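Local coordinates for serine protease pet (Escherichia coli, PDB 4OM9), which acts as an autotransporter enterotoxin of enteroaggregative strains, a serine protease built on a long beta-helix that is probably directed at the host protein alpha-fodrin, at residues T267-G272 against S304-L309; Y324-E329 against V349-K354; V877-K882 against S916-E921. All coordinates share one frame; numbering follows the deposited sequence.

Contact 1 (T267-G272 against S304-L309)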
ATOM      1  N   THR A 267     -14.267  49.253   2.101  1.00 52.04           N
ATOM      2  CA  THR A 267     -13.272  49.137   1.049  1.00 52.04           C
ATOM      3  C   THR A 267     -12.009  49.842   1.471  1.00 57.10           C
ATOM      4  O   THR A 267     -12.036  51.015   1.784  1.00 60.66           O
ATOM      5  CB  THR A 267     -13.749  49.751  -0.276  1.00 52.31           C
ATOM      6  OG1 THR A 267     -15.034  49.218  -0.632  1.00 60.60           O
ATOM      7  CG2 THR A 267     -12.741  49.453  -1.373  1.00 51.32           C
ATOM      8  N   ALA A 268     -10.895  49.135   1.477  1.00 55.24           N
ATOM      9  CA  ALA A 268      -9.638  49.756   1.829  1.00 52.97           C
ATOM     10  C   ALA A 268      -8.835  49.976   0.569  1.00 54.41           C
ATOM     11  O   ALA A 268      -8.502  49.018  -0.135  1.00 50.03           O
ATOM     12  CB  ALA A 268      -8.867  48.902   2.814  1.00 55.12           C
ATOM     13  N   THR A 269      -8.518  51.237   0.291  1.00 52.24           N
ATOM     14  CA  THR A 269      -7.790  51.586  -0.917  1.00 52.44           C
ATOM     15  C   THR A 269      -6.324  51.828  -0.587  1.00 51.97           C
ATOM     16  O   THR A 269      -6.010  52.529   0.369  1.00 57.05           O
ATOM     17  CB  THR A 269      -8.416  52.824  -1.597  1.00 59.45           C
ATOM     18  OG1 THR A 269      -9.698  52.468  -2.139  1.00 53.94           O
ATOM     19  CG2 THR A 269      -7.531  53.330  -2.708  1.00 57.77           C
ATOM     20  N   ILE A 270      -5.424  51.234  -1.364  1.00 46.05           N
ATOM     21  CA  ILE A 270      -4.006  51.236  -1.012  1.00 47.03           C
ATOM     22  C   ILE A 270      -3.116  51.787  -2.107  1.00 49.20           C
ATOM     23  O   ILE A 270      -3.149  51.308  -3.237  1.00 49.90           O
ATOM     24  CB  ILE A 270      -3.482  49.813  -0.673  1.00 40.40           C
ATOM     25  CG1 ILE A 270      -4.400  49.110   0.322  1.00 41.47           C
ATOM     26  CG2 ILE A 270      -2.053  49.878  -0.143  1.00 39.24           C
ATOM     27  CD1 ILE A 270      -3.772  47.818   0.924  1.00 37.68           C
ATOM     28  N   GLY A 271      -2.293  52.767  -1.749  1.00 53.77           N
ATOM     29  CA  GLY A 271      -1.350  53.357  -2.678  1.00 49.85           C
ATOM     30  C   GLY A 271      -0.657  54.565  -2.077  1.00 56.70           C
ATOM     31  O   GLY A 271      -1.193  55.214  -1.174  1.00 56.84           O
ATOM     32  N   GLY A 272       0.547  54.856  -2.562  1.00 45.94           N
ATOM     33  CA  GLY A 272       1.261  56.059  -2.166  1.00 49.40           C
ATOM     34  C   GLY A 272       1.707  56.005  -0.721  1.00 46.70           C
ATOM     35  O   GLY A 272       1.874  57.035  -0.070  1.00 47.82           O
ATOM     36  N   SER A 304      -8.606  47.487  -2.557  1.00 48.40           N
ATOM     37  CA  SER A 304      -8.316  47.969  -3.902  1.00 45.68           C
ATOM     38  C   SER A 304      -6.945  48.614  -4.021  1.00 47.81           C
ATOM     39  O   SER A 304      -6.598  49.487  -3.236  1.00 54.52           O
ATOM     40  CB  SER A 304      -9.380  48.965  -4.354  1.00 52.60           C
ATOM     41  OG  SER A 304      -9.099  49.391  -5.671  1.00 54.35           O
ATOM     42  N   LEU A 305      -6.186  48.200  -5.030  1.00 46.85           N
ATOM     43  CA  LEU A 305      -4.846  48.734  -5.266  1.00 47.73           C
ATOM     44  C   LEU A 305      -4.853  49.721  -6.443  1.00 54.26           C
ATOM     45  O   LEU A 305      -5.310  49.366  -7.543  1.00 46.97           O
ATOM     46  CB  LEU A 305      -3.863  47.590  -5.538  1.00 44.24           C
ATOM     47  CG  LEU A 305      -3.128  46.928  -4.371  1.00 46.62           C
ATOM     48  CD1 LEU A 305      -4.030  46.770  -3.167  1.00 44.27           C
ATOM     49  CD2 LEU A 305      -2.555  45.600  -4.805  1.00 42.68           C
ATOM     50  N   LYS A 306      -4.356  50.945  -6.206  1.00 46.02           N
ATOM     51  CA  LYS A 306      -4.262  51.976  -7.245  1.00 45.11           C
ATOM     52  C   LYS A 306      -2.978  51.874  -8.048  1.00 45.29           C
ATOM     53  O   LYS A 306      -2.763  52.624  -8.994  1.00 50.15           O
ATOM     54  CB  LYS A 306      -4.323  53.383  -6.640  1.00 46.88           C
ATOM     55  CG  LYS A 306      -5.289  53.558  -5.499  1.00 55.47           C
ATOM     56  CD  LYS A 306      -4.690  54.468  -4.425  1.00 56.24           C
ATOM     57  CE  LYS A 306      -4.961  55.931  -4.667  1.00 63.84           C
ATOM     58  NZ  LYS A 306      -4.417  56.745  -3.548  1.00 71.19           N
ATOM     59  N   GLU A 307      -2.103  50.972  -7.640  1.00 43.89           N
ATOM     60  CA  GLU A 307      -0.790  50.862  -8.244  1.00 45.06           C
ATOM     61  C   GLU A 307      -0.179  49.576  -7.730  1.00 42.31           C
ATOM     62  O   GLU A 307      -0.752  48.918  -6.866  1.00 40.95           O
ATOM     63  CB  GLU A 307       0.091  52.073  -7.880  1.00 46.26           C
ATOM     64  CG  GLU A 307       0.131  52.342  -6.378  1.00 45.55           C
ATOM     65  CD  GLU A 307       0.941  53.579  -5.985  1.00 56.93           C
ATOM     66  OE1 GLU A 307       0.976  54.566  -6.756  1.00 63.90           O
ATOM     67  OE2 GLU A 307       1.538  53.563  -4.887  1.00 53.59           O
ATOM     68  N   ASN A 308       0.977  49.222  -8.270  1.00 42.37           N
ATOM     69  CA  ASN A 308       1.742  48.117  -7.747  1.00 40.80           C
ATOM     70  C   ASN A 308       2.009  48.359  -6.275  1.00 41.77           C
ATOM     71  O   ASN A 308       2.328  49.477  -5.869  1.00 41.26           O
ATOM     72  CB  ASN A 308       3.040  47.954  -8.521  1.00 41.39           C
ATOM     73  CG  ASN A 308       2.799  47.530  -9.944  1.00 44.06           C
ATOM     74  OD1 ASN A 308       1.677  47.173 -10.303  1.00 46.20           O
ATOM     75  ND2 ASN A 308       3.839  47.567 -10.766  1.00 42.95           N
ATOM     76  N   LEU A 309       1.802  47.313  -5.483  1.00 46.35           N
ATOM     77  CA  LEU A 309       2.084  47.341  -4.069  1.00 44.71           C
ATOM     78  C   LEU A 309       3.213  46.346  -3.783  1.00 44.41           C
ATOM     79  O   LEU A 309       3.125  45.164  -4.132  1.00 40.34           O
ATOM     80  CB  LEU A 309       0.832  47.010  -3.243  1.00 40.71           C
ATOM     81  CG  LEU A 309       1.076  47.023  -1.718  1.00 40.24           C
ATOM     82  CD1 LEU A 309       1.296  48.458  -1.205  1.00 39.19           C
ATOM     83  CD2 LEU A 309      -0.043  46.337  -0.954  1.00 37.08           C
TER
HETATM   84  O   HOH W   1     -10.368  52.274  -5.204  1.00 47.68           O
HETATM   85  O   HOH W   2      -4.548  55.216  -0.453  1.00 59.81           O
HETATM   86  O   HOH W   3      -0.672  49.740  -4.587  1.00 59.81           O

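Contact 2 (Y324-E329 against V349-K354)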
ATOM      1  N   TYR A 324     -13.150  38.313   1.426  1.00 49.48           N
ATOM      2  CA  TYR A 324     -12.351  39.439   0.942  1.00 50.44           C
ATOM      3  C   TYR A 324     -12.195  39.419  -0.572  1.00 49.69           C
ATOM      4  O   TYR A 324     -12.131  38.355  -1.183  1.00 50.65           O
ATOM      5  CB  TYR A 324     -10.953  39.425   1.561  1.00 47.20           C
ATOM      6  CG  TYR A 324     -10.908  39.692   3.041  1.00 51.64           C
ATOM      7  CD1 TYR A 324     -11.029  38.649   3.960  1.00 49.21           C
ATOM      8  CD2 TYR A 324     -10.718  40.981   3.526  1.00 51.58           C
ATOM      9  CE1 TYR A 324     -10.974  38.890   5.322  1.00 52.30           C
ATOM     10  CE2 TYR A 324     -10.658  41.231   4.880  1.00 54.64           C
ATOM     11  CZ  TYR A 324     -10.789  40.187   5.776  1.00 56.71           C
ATOM     12  OH  TYR A 324     -10.743  40.441   7.123  1.00 56.24           O
ATOM     13  N   THR A 325     -12.110  40.597  -1.173  1.00 40.77           N
ATOM     14  CA  THR A 325     -11.739  40.696  -2.575  1.00 38.98           C
ATOM     15  C   THR A 325     -10.527  41.620  -2.693  1.00 40.38           C
ATOM     16  O   THR A 325     -10.399  42.584  -1.944  1.00 40.51           O
ATOM     17  CB  THR A 325     -12.906  41.206  -3.437  1.00 43.04           C
ATOM     18  OG1 THR A 325     -13.993  40.272  -3.377  1.00 44.69           O
ATOM     19  CG2 THR A 325     -12.480  41.342  -4.882  1.00 41.94           C
ATOM     20  N   VAL A 326      -9.615  41.281  -3.596  1.00 34.81           N
ATOM     21  CA  VAL A 326      -8.462  42.109  -3.900  1.00 33.98           C
ATOM     22  C   VAL A 326      -8.528  42.480  -5.372  1.00 39.06           C
ATOM     23  O   VAL A 326      -8.417  41.617  -6.251  1.00 37.87           O
ATOM     24  CB  VAL A 326      -7.137  41.402  -3.612  1.00 34.76           C
ATOM     25  CG1 VAL A 326      -5.969  42.301  -3.970  1.00 33.36           C
ATOM     26  CG2 VAL A 326      -7.063  40.941  -2.141  1.00 32.03           C
ATOM     27  N   SER A 327      -8.719  43.764  -5.638  1.00 46.78           N
ATOM     28  CA  SER A 327      -8.977  44.232  -6.994  1.00 48.26           C
ATOM     29  C   SER A 327      -8.062  45.374  -7.385  1.00 48.92           C
ATOM     30  O   SER A 327      -7.536  46.084  -6.531  1.00 50.21           O
ATOM     31  CB  SER A 327     -10.431  44.692  -7.135  1.00 48.34           C
ATOM     32  OG  SER A 327     -11.334  43.639  -6.871  1.00 53.96           O
ATOM     33  N   ALA A 328      -7.891  45.538  -8.691  1.00 52.01           N
ATOM     34  CA  ALA A 328      -7.265  46.727  -9.251  1.00 52.40           C
ATOM     35  C   ALA A 328      -8.305  47.791  -9.536  1.00 56.61           C
ATOM     36  O   ALA A 328      -9.355  47.523 -10.119  1.00 60.58           O
ATOM     37  CB  ALA A 328      -6.513  46.398 -10.512  1.00 52.20           C
ATOM     38  N   GLU A 329      -7.989  49.005  -9.126  1.00 48.95           N
ATOM     39  CA  GLU A 329      -8.786  50.166  -9.459  1.00 51.36           C
ATOM     40  C   GLU A 329      -8.873  50.315 -10.975  1.00 53.07           C
ATOM     41  O   GLU A 329      -7.875  50.131 -11.671  1.00 48.34           O
ATOM     42  CB  GLU A 329      -8.156  51.392  -8.827  1.00 52.54           C
ATOM     43  CG  GLU A 329      -9.014  52.609  -8.687  1.00 61.68           C
ATOM     44  CD  GLU A 329      -8.239  53.732  -7.997  1.00 70.75           C
ATOM     45  OE1 GLU A 329      -8.549  54.049  -6.829  1.00 71.03           O
ATOM     46  OE2 GLU A 329      -7.291  54.269  -8.612  1.00 65.80           O
ATOM     47  N   VAL A 349     -10.454  34.605   0.087  1.00 35.68           N
ATOM     48  CA  VAL A 349      -9.938  35.797  -0.559  1.00 38.46           C
ATOM     49  C   VAL A 349     -10.005  35.700  -2.090  1.00 38.79           C
ATOM     50  O   VAL A 349      -9.228  34.965  -2.706  1.00 34.16           O
ATOM     51  CB  VAL A 349      -8.484  36.061  -0.151  1.00 34.63           C
ATOM     52  CG1 VAL A 349      -7.997  37.315  -0.820  1.00 39.17           C
ATOM     53  CG2 VAL A 349      -8.367  36.177   1.366  1.00 33.74           C
ATOM     54  N   ASP A 350     -10.917  36.453  -2.704  1.00 41.11           N
ATOM     55  CA  ASP A 350     -10.972  36.500  -4.163  1.00 40.97           C
ATOM     56  C   ASP A 350      -9.803  37.324  -4.672  1.00 40.72           C
ATOM     57  O   ASP A 350      -9.695  38.529  -4.433  1.00 38.38           O
ATOM     58  CB  ASP A 350     -12.306  37.051  -4.661  1.00 39.69           C
ATOM     59  CG  ASP A 350     -13.439  36.074  -4.450  1.00 45.55           C
ATOM     60  OD1 ASP A 350     -13.170  34.873  -4.233  1.00 46.91           O
ATOM     61  OD2 ASP A 350     -14.602  36.494  -4.491  1.00 48.69           O
ATOM     62  N   TRP A 351      -8.899  36.641  -5.348  1.00 36.42           N
ATOM     63  CA  TRP A 351      -7.634  37.233  -5.702  1.00 35.15           C
ATOM     64  C   TRP A 351      -7.734  37.662  -7.152  1.00 35.92           C
ATOM     65  O   TRP A 351      -7.506  36.863  -8.059  1.00 33.66           O
ATOM     66  CB  TRP A 351      -6.486  36.238  -5.452  1.00 30.46           C
ATOM     67  CG  TRP A 351      -5.129  36.773  -5.778  1.00 33.28           C
ATOM     68  CD1 TRP A 351      -4.404  36.525  -6.915  1.00 32.73           C
ATOM     69  CD2 TRP A 351      -4.327  37.661  -4.969  1.00 30.73           C
ATOM     70  NE1 TRP A 351      -3.204  37.205  -6.859  1.00 34.76           N
ATOM     71  CE2 TRP A 351      -3.135  37.902  -5.692  1.00 32.90           C
ATOM     72  CE3 TRP A 351      -4.511  38.278  -3.731  1.00 31.96           C
ATOM     73  CZ2 TRP A 351      -2.125  38.740  -5.190  1.00 34.61           C
ATOM     74  CZ3 TRP A 351      -3.505  39.106  -3.240  1.00 30.93           C
ATOM     75  CH2 TRP A 351      -2.326  39.327  -3.969  1.00 30.43           C
ATOM     76  N   ASN A 352      -8.104  38.921  -7.372  1.00 37.11           N
ATOM     77  CA  ASN A 352      -8.280  39.412  -8.739  1.00 37.99           C
ATOM     78  C   ASN A 352      -7.261  40.476  -9.097  1.00 37.85           C
ATOM     79  O   ASN A 352      -7.592  41.499  -9.642  1.00 37.11           O
ATOM     80  CB  ASN A 352      -9.697  39.955  -8.968  1.00 37.49           C
ATOM     81  CG  ASN A 352     -10.020  40.116 -10.456  1.00 43.71           C
ATOM     82  OD1 ASN A 352      -9.229  39.726 -11.309  1.00 37.52           O
ATOM     83  ND2 ASN A 352     -11.167  40.706 -10.767  1.00 36.69           N
ATOM     84  N   ILE A 353      -6.007  40.202  -8.771  1.00 33.48           N
ATOM     85  CA  ILE A 353      -4.874  40.951  -9.303  1.00 35.24           C
ATOM     86  C   ILE A 353      -3.855  39.877  -9.615  1.00 33.32           C
ATOM     87  O   ILE A 353      -4.100  38.696  -9.354  1.00 32.10           O
ATOM     88  CB  ILE A 353      -4.255  41.964  -8.289  1.00 37.98           C
ATOM     89  CG1 ILE A 353      -3.749  41.192  -7.054  1.00 35.64           C
ATOM     90  CG2 ILE A 353      -5.243  43.015  -7.892  1.00 38.29           C
ATOM     91  CD1 ILE A 353      -3.076  42.054  -5.966  1.00 36.12           C
ATOM     92  N   LYS A 354      -2.706  40.299 -10.130  1.00 38.65           N
ATOM     93  CA  LYS A 354      -1.569  39.409 -10.289  1.00 37.12           C
ATOM     94  C   LYS A 354      -0.615  39.513  -9.110  1.00 38.22           C
ATOM     95  O   LYS A 354      -0.340  40.612  -8.610  1.00 41.74           O
ATOM     96  CB  LYS A 354      -0.824  39.726 -11.587  1.00 38.24           C
ATOM     97  CG  LYS A 354      -1.609  39.415 -12.849  1.00 35.65           C
ATOM     98  CD  LYS A 354      -0.688  39.472 -14.044  1.00 40.25           C
ATOM     99  CE  LYS A 354      -1.427  39.183 -15.351  1.00 47.44           C
ATOM    100  NZ  LYS A 354      -2.917  39.216 -15.210  1.00 37.47           N
TER
HETATM  101  O   HOH W   4     -14.699  39.392  -6.079  1.00 57.84           O
HETATM  102  O   HOH W   5      -8.571  43.726 -11.561  1.00 59.81           O

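Contact 3 (V877-K882 against S916-E921)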
ATOM      1  N   VAL A 877     -25.274 -51.180 -11.158  1.00116.78           N
ATOM      2  CA  VAL A 877     -25.329 -51.357 -12.691  1.00113.56           C
ATOM      3  C   VAL A 877     -26.464 -50.802 -13.675  1.00108.78           C
ATOM      4  O   VAL A 877     -27.565 -50.651 -13.210  1.00112.79           O
ATOM      5  CB  VAL A 877     -25.542 -52.840 -13.023  1.00121.45           C
ATOM      6  CG1 VAL A 877     -24.349 -53.713 -12.677  1.00120.54           C
ATOM      7  CG2 VAL A 877     -26.848 -53.332 -12.418  1.00121.80           C
ATOM      8  N   ASP A 878     -26.247 -50.626 -15.015  1.00 89.74           N
ATOM      9  CA  ASP A 878     -27.363 -50.513 -16.066  1.00 92.29           C
ATOM     10  C   ASP A 878     -27.235 -50.293 -17.667  1.00 94.45           C
ATOM     11  O   ASP A 878     -26.174 -50.004 -18.174  1.00 91.38           O
ATOM     12  CB  ASP A 878     -28.554 -49.730 -15.551  1.00 96.17           C
ATOM     13  CG  ASP A 878     -29.804 -50.604 -15.403  1.00 92.95           C
ATOM     14  OD1 ASP A 878     -29.919 -51.346 -14.410  1.00 92.90           O
ATOM     15  OD2 ASP A 878     -30.682 -50.547 -16.280  1.00 94.07           O
ATOM     16  N   PHE A 879     -28.353 -50.414 -18.423  1.00111.70           N
ATOM     17  CA  PHE A 879     -28.503 -51.131 -19.736  1.00112.01           C
ATOM     18  C   PHE A 879     -29.084 -50.550 -21.074  1.00111.48           C
ATOM     19  O   PHE A 879     -29.230 -49.356 -21.213  1.00103.08           O
ATOM     20  CB  PHE A 879     -29.337 -52.390 -19.488  1.00115.64           C
ATOM     21  CG  PHE A 879     -28.779 -53.311 -18.447  1.00118.13           C
ATOM     22  CD1 PHE A 879     -27.434 -53.599 -18.404  1.00117.27           C
ATOM     23  CD2 PHE A 879     -29.612 -53.897 -17.523  1.00120.95           C
ATOM     24  CE1 PHE A 879     -26.935 -54.443 -17.449  1.00118.62           C
ATOM     25  CE2 PHE A 879     -29.121 -54.746 -16.574  1.00120.45           C
ATOM     26  CZ  PHE A 879     -27.782 -55.021 -16.537  1.00119.95           C
ATOM     27  N   ILE A 880     -29.412 -51.444 -22.043  1.00133.70           N
ATOM     28  CA  ILE A 880     -30.085 -51.113 -23.295  1.00133.14           C
ATOM     29  C   ILE A 880     -30.540 -52.372 -24.039  1.00134.29           C
ATOM     30  O   ILE A 880     -30.738 -52.333 -25.251  1.00136.55           O
ATOM     31  CB  ILE A 880     -29.188 -50.270 -24.243  1.00127.45           C
ATOM     32  CG1 ILE A 880     -27.708 -50.426 -23.886  1.00127.86           C
ATOM     33  CG2 ILE A 880     -29.600 -48.804 -24.213  1.00118.45           C
ATOM     34  CD1 ILE A 880     -26.791 -49.513 -24.668  1.00120.87           C
ATOM     35  N   GLU A 881     -30.700 -53.484 -23.320  1.00122.42           N
ATOM     36  CA  GLU A 881     -31.235 -54.711 -23.919  1.00128.15           C
ATOM     37  C   GLU A 881     -32.523 -55.142 -23.220  1.00133.14           C
ATOM     38  O   GLU A 881     -32.548 -55.351 -22.004  1.00131.65           O
ATOM     39  CB  GLU A 881     -30.216 -55.859 -23.872  1.00127.61           C
ATOM     40  CG  GLU A 881     -30.578 -57.050 -24.780  1.00127.24           C
ATOM     41  CD  GLU A 881     -30.468 -58.414 -24.085  1.00120.79           C
ATOM     42  OE1 GLU A 881     -29.819 -59.317 -24.655  1.00110.77           O
ATOM     43  OE2 GLU A 881     -31.047 -58.593 -22.991  1.00122.06           O
ATOM     44  N   LYS A 882     -33.586 -55.289 -24.005  1.00128.41           N
ATOM     45  CA  LYS A 882     -34.918 -55.554 -23.470  1.00128.10           C
ATOM     46  C   LYS A 882     -35.129 -57.029 -23.116  1.00129.28           C
ATOM     47  O   LYS A 882     -35.892 -57.737 -23.779  1.00125.14           O
ATOM     48  CB  LYS A 882     -35.983 -55.097 -24.474  1.00127.04           C
ATOM     49  CG  LYS A 882     -35.792 -53.666 -24.998  1.00120.75           C
ATOM     50  CD  LYS A 882     -35.918 -52.621 -23.894  1.00115.69           C
ATOM     51  CE  LYS A 882     -35.705 -51.213 -24.444  1.00104.35           C
ATOM     52  NZ  LYS A 882     -35.824 -50.154 -23.400  1.00104.44           N
ATOM     53  N   SER A 916     -33.668 -48.972 -14.741  1.00172.86           N
ATOM     54  CA  SER A 916     -34.967 -49.514 -15.119  1.00173.22           C
ATOM     55  C   SER A 916     -35.411 -50.601 -14.147  1.00173.45           C
ATOM     56  O   SER A 916     -35.035 -50.592 -12.974  1.00173.91           O
ATOM     57  CB  SER A 916     -34.927 -50.067 -16.545  1.00170.39           C
ATOM     58  OG  SER A 916     -34.686 -49.035 -17.487  1.00161.90           O
ATOM     59  N   ASP A 917     -36.211 -51.539 -14.640  1.00157.12           N
ATOM     60  CA  ASP A 917     -36.713 -52.626 -13.809  1.00156.34           C
ATOM     61  C   ASP A 917     -35.859 -53.879 -13.948  1.00151.89           C
ATOM     62  O   ASP A 917     -36.336 -54.988 -13.725  1.00152.34           O
ATOM     63  CB  ASP A 917     -38.167 -52.945 -14.165  1.00156.46           C
ATOM     64  CG  ASP A 917     -39.122 -51.837 -13.764  1.00156.32           C
ATOM     65  OD1 ASP A 917     -38.678 -50.673 -13.676  1.00152.53           O
ATOM     66  OD2 ASP A 917     -40.316 -52.130 -13.540  1.00153.56           O
ATOM     67  N   VAL A 918     -34.595 -53.699 -14.313  1.00132.73           N
ATOM     68  CA  VAL A 918     -33.697 -54.828 -14.516  1.00133.25           C
ATOM     69  C   VAL A 918     -32.646 -54.909 -13.414  1.00133.41           C
ATOM     70  O   VAL A 918     -31.760 -54.062 -13.331  1.00133.95           O
ATOM     71  CB  VAL A 918     -32.989 -54.746 -15.878  1.00134.21           C
ATOM     72  CG1 VAL A 918     -32.404 -56.096 -16.246  1.00134.61           C
ATOM     73  CG2 VAL A 918     -33.959 -54.279 -16.952  1.00134.12           C
ATOM     74  N   THR A 919     -32.743 -55.933 -12.575  1.00132.94           N
ATOM     75  CA  THR A 919     -31.820 -56.086 -11.456  1.00133.02           C
ATOM     76  C   THR A 919     -31.108 -57.433 -11.472  1.00133.35           C
ATOM     77  O   THR A 919     -31.650 -58.430 -11.002  1.00132.77           O
ATOM     78  CB  THR A 919     -32.543 -55.929 -10.104  1.00132.07           C
ATOM     79  OG1 THR A 919     -33.678 -56.805 -10.061  1.00131.33           O
ATOM     80  CG2 THR A 919     -33.005 -54.491  -9.910  1.00131.93           C
ATOM     81  N   PRO A 920     -29.885 -57.462 -12.018  1.00173.35           N
ATOM     82  CA  PRO A 920     -29.037 -58.658 -11.999  1.00173.25           C
ATOM     83  C   PRO A 920     -28.308 -58.786 -10.667  1.00173.47           C
ATOM     84  O   PRO A 920     -28.372 -57.858  -9.859  1.00174.77           O
ATOM     85  CB  PRO A 920     -28.043 -58.412 -13.145  1.00175.32           C
ATOM     86  CG  PRO A 920     -28.503 -57.136 -13.828  1.00174.53           C
ATOM     87  CD  PRO A 920     -29.277 -56.381 -12.806  1.00173.72           C
ATOM     88  N   GLU A 921     -27.626 -59.906 -10.438  1.00173.11           N
ATOM     89  CA  GLU A 921     -26.848 -60.076  -9.213  1.00172.93           C
ATOM     90  C   GLU A 921     -25.359 -60.221  -9.516  1.00170.51           C
ATOM     91  O   GLU A 921     -24.891 -59.745 -10.545  1.00170.27           O
ATOM     92  CB  GLU A 921     -27.354 -61.272  -8.405  1.00172.40           C
ATOM     93  CG  GLU A 921     -28.640 -60.985  -7.637  1.00175.25           C
ATOM     94  CD  GLU A 921     -28.507 -59.805  -6.684  1.00172.06           C
ATOM     95  OE1 GLU A 921     -27.461 -59.694  -6.009  1.00170.86           O
ATOM     96  OE2 GLU A 921     -29.447 -58.983  -6.614  1.00167.52           O
TER

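Contact 1 (T267-G272 against S304-L309)
T269 pairs with S304 and I270 with L305 in parallel register, their CA atoms 4.7 and 5.0 Å apart. The evidence for the pairing is a ladder of three backbone bonds, in which S304 N donates to A268 O, I270 N to S304 O and K306 N to I270 O. The middle bond, I270 N to S304 O, is 2.8 Å long and runs nearly along the C=O axis, whereas the outer two approach their carbonyls tilted from the plane.

On the face carrying T269 and S304, a single water bonds both T269 OG1 and S304 OG, joining neighbouring rungs. T269 CG2, anti to its own backbone N, meets the aliphatic part of K306: it lies 3.5 Å from K306 CD and nearly as close to CG, and the two side chains cross at about a right angle.

The face of I270 and L305 is apolar and buried. I270 CB touches L305 CD1 at 4.0 Å. I270 CG2 lies 3.8 Å from L309 CD1, so a residue beyond the 306-308 loop packs on the same isoleucine.

Where the ladder stops, E307 takes over. Its CG stands between the backbone N and the carbonyl carbon (chi1 51°) and the chain is extended beyond, which brings OE2 to 2.8 Å from G272 N. This N-H arrives from above the carboxylate plane, 55° out of it. Thus the residue just after strand 267-271 is bonded to a carboxylate where the backbone ladder ends.

Strand 274-275 runs antiparallel along the other edge of strand 267-271, with a T269-T276 backbone bond beside it, while strand 301-305 lies between strands 267-271 and 323-328 of the beta-helix.

Contact 2 (Y324-E329 against V349-K354)
V326 stands between V349 and I353 on the buried face of two parallel strands, whose short axes approach to 4.5 Å and differ in direction by only 10°. Its CB comes 3.9 Å from D350 O of the neighbouring strand and is almost as near to W351 CE3. From there the two methyls part. CG1, anti to the backbone N (chi1 179°), ends 3.5 Å from I353 CD1. CG2 touches V349 CG1 and W351 CE3, each at 4.0 Å. V326 and W351 lie side by side and point the same way, while the valine crosses V349 and I353 obliquely. The indole is also met on one face by I353 CG1, 3.5 Å above its plane and offset toward the rim, so tryptophan, isoleucine and valine form one apolar cluster.

Beside it the backbone is bonded in sequence, D350 N to Y324 O, V326 N to D350 O and N352 N to V326 O. The last of these is bent, with an angle of 138° at the hydrogen.

The face of T325 and D350 is polar. A water bonds T325 OG1 at 2.9 Å and D350 OD2 weakly; OD2 has its stronger partner in a salt bridge with K323, and OD1 accepts from N370 ND2.

The chemistry therefore divides across the strand pair: aliphatic and aromatic groups fill the inward side, where the indole N-H of W351 is satisfied by Q375 OE1, while charge, hydroxyl and water occupy the other, as expected of stacked rungs in a beta-helix.

Contact 3 (V877-K882 against S916-E921)
F879 meets V918 and P920 through the edge of its ring, and these apolar touches carry most of the contact. P920 CG lies in the ring plane, 3.5 Å from F879 CZ, so the phenyl and the pyrrolidine ring reach toward each other tip to tip. V918 comes to the same rim farther back: its CG1 is 3.6 Å from F879 CE2, and its CB also lies in the plane, beside CD2 and CE2. The valine crosses the phenylalanine obliquely. A second, looser apolar touch sets V877 CG2 at 3.9 Å from P920 CD, the two side chains sliding past each other in opposite directions.

Polar groups add proximity but no hydrogen bond. D878 OD1 is 3.5 Å from V918 O, yet both atoms are acceptors. D878 OD2 comes no closer than 3.7 Å to S916 N.

The backbones do not pair either. D878 and S916 have their CA atoms 7.7 Å apart, the touching parts run 119° from each other, and no backbone hydrogen bond joins them; the closest touches between the segments all involve a side chain, and only 242 Å² is buried in total.

Both segments belong to the irregular chain that follows strand 794-796. There D878 makes backbone bonds with M852 and T854, F879 packs on T854, and T919 touches K939, so the crossing lies among loops near the C-terminal end.

How the contacts relate
From the N terminus, contact 1 closes first, bringing S304-L309 back beside T267-G272 over 31 intervening residues, part of them unmodelled. Contact 2 then closes a shorter loop of 19 residues, and contact 3 one of 33 much later. The three are in series; none nests in or crosses another. Contacts 1 and 2 are successive strand pairs of one sheet: L305 N lies 2.9 Å from S327 O and L305 O 3.1 Å from E329 N, probable hydrogen bonds that join strands 301-305 and 323-328. Contact 3 belongs to the far end of the molecule, its centre about 98 Å from that of contact 2, and ties loops instead of strands.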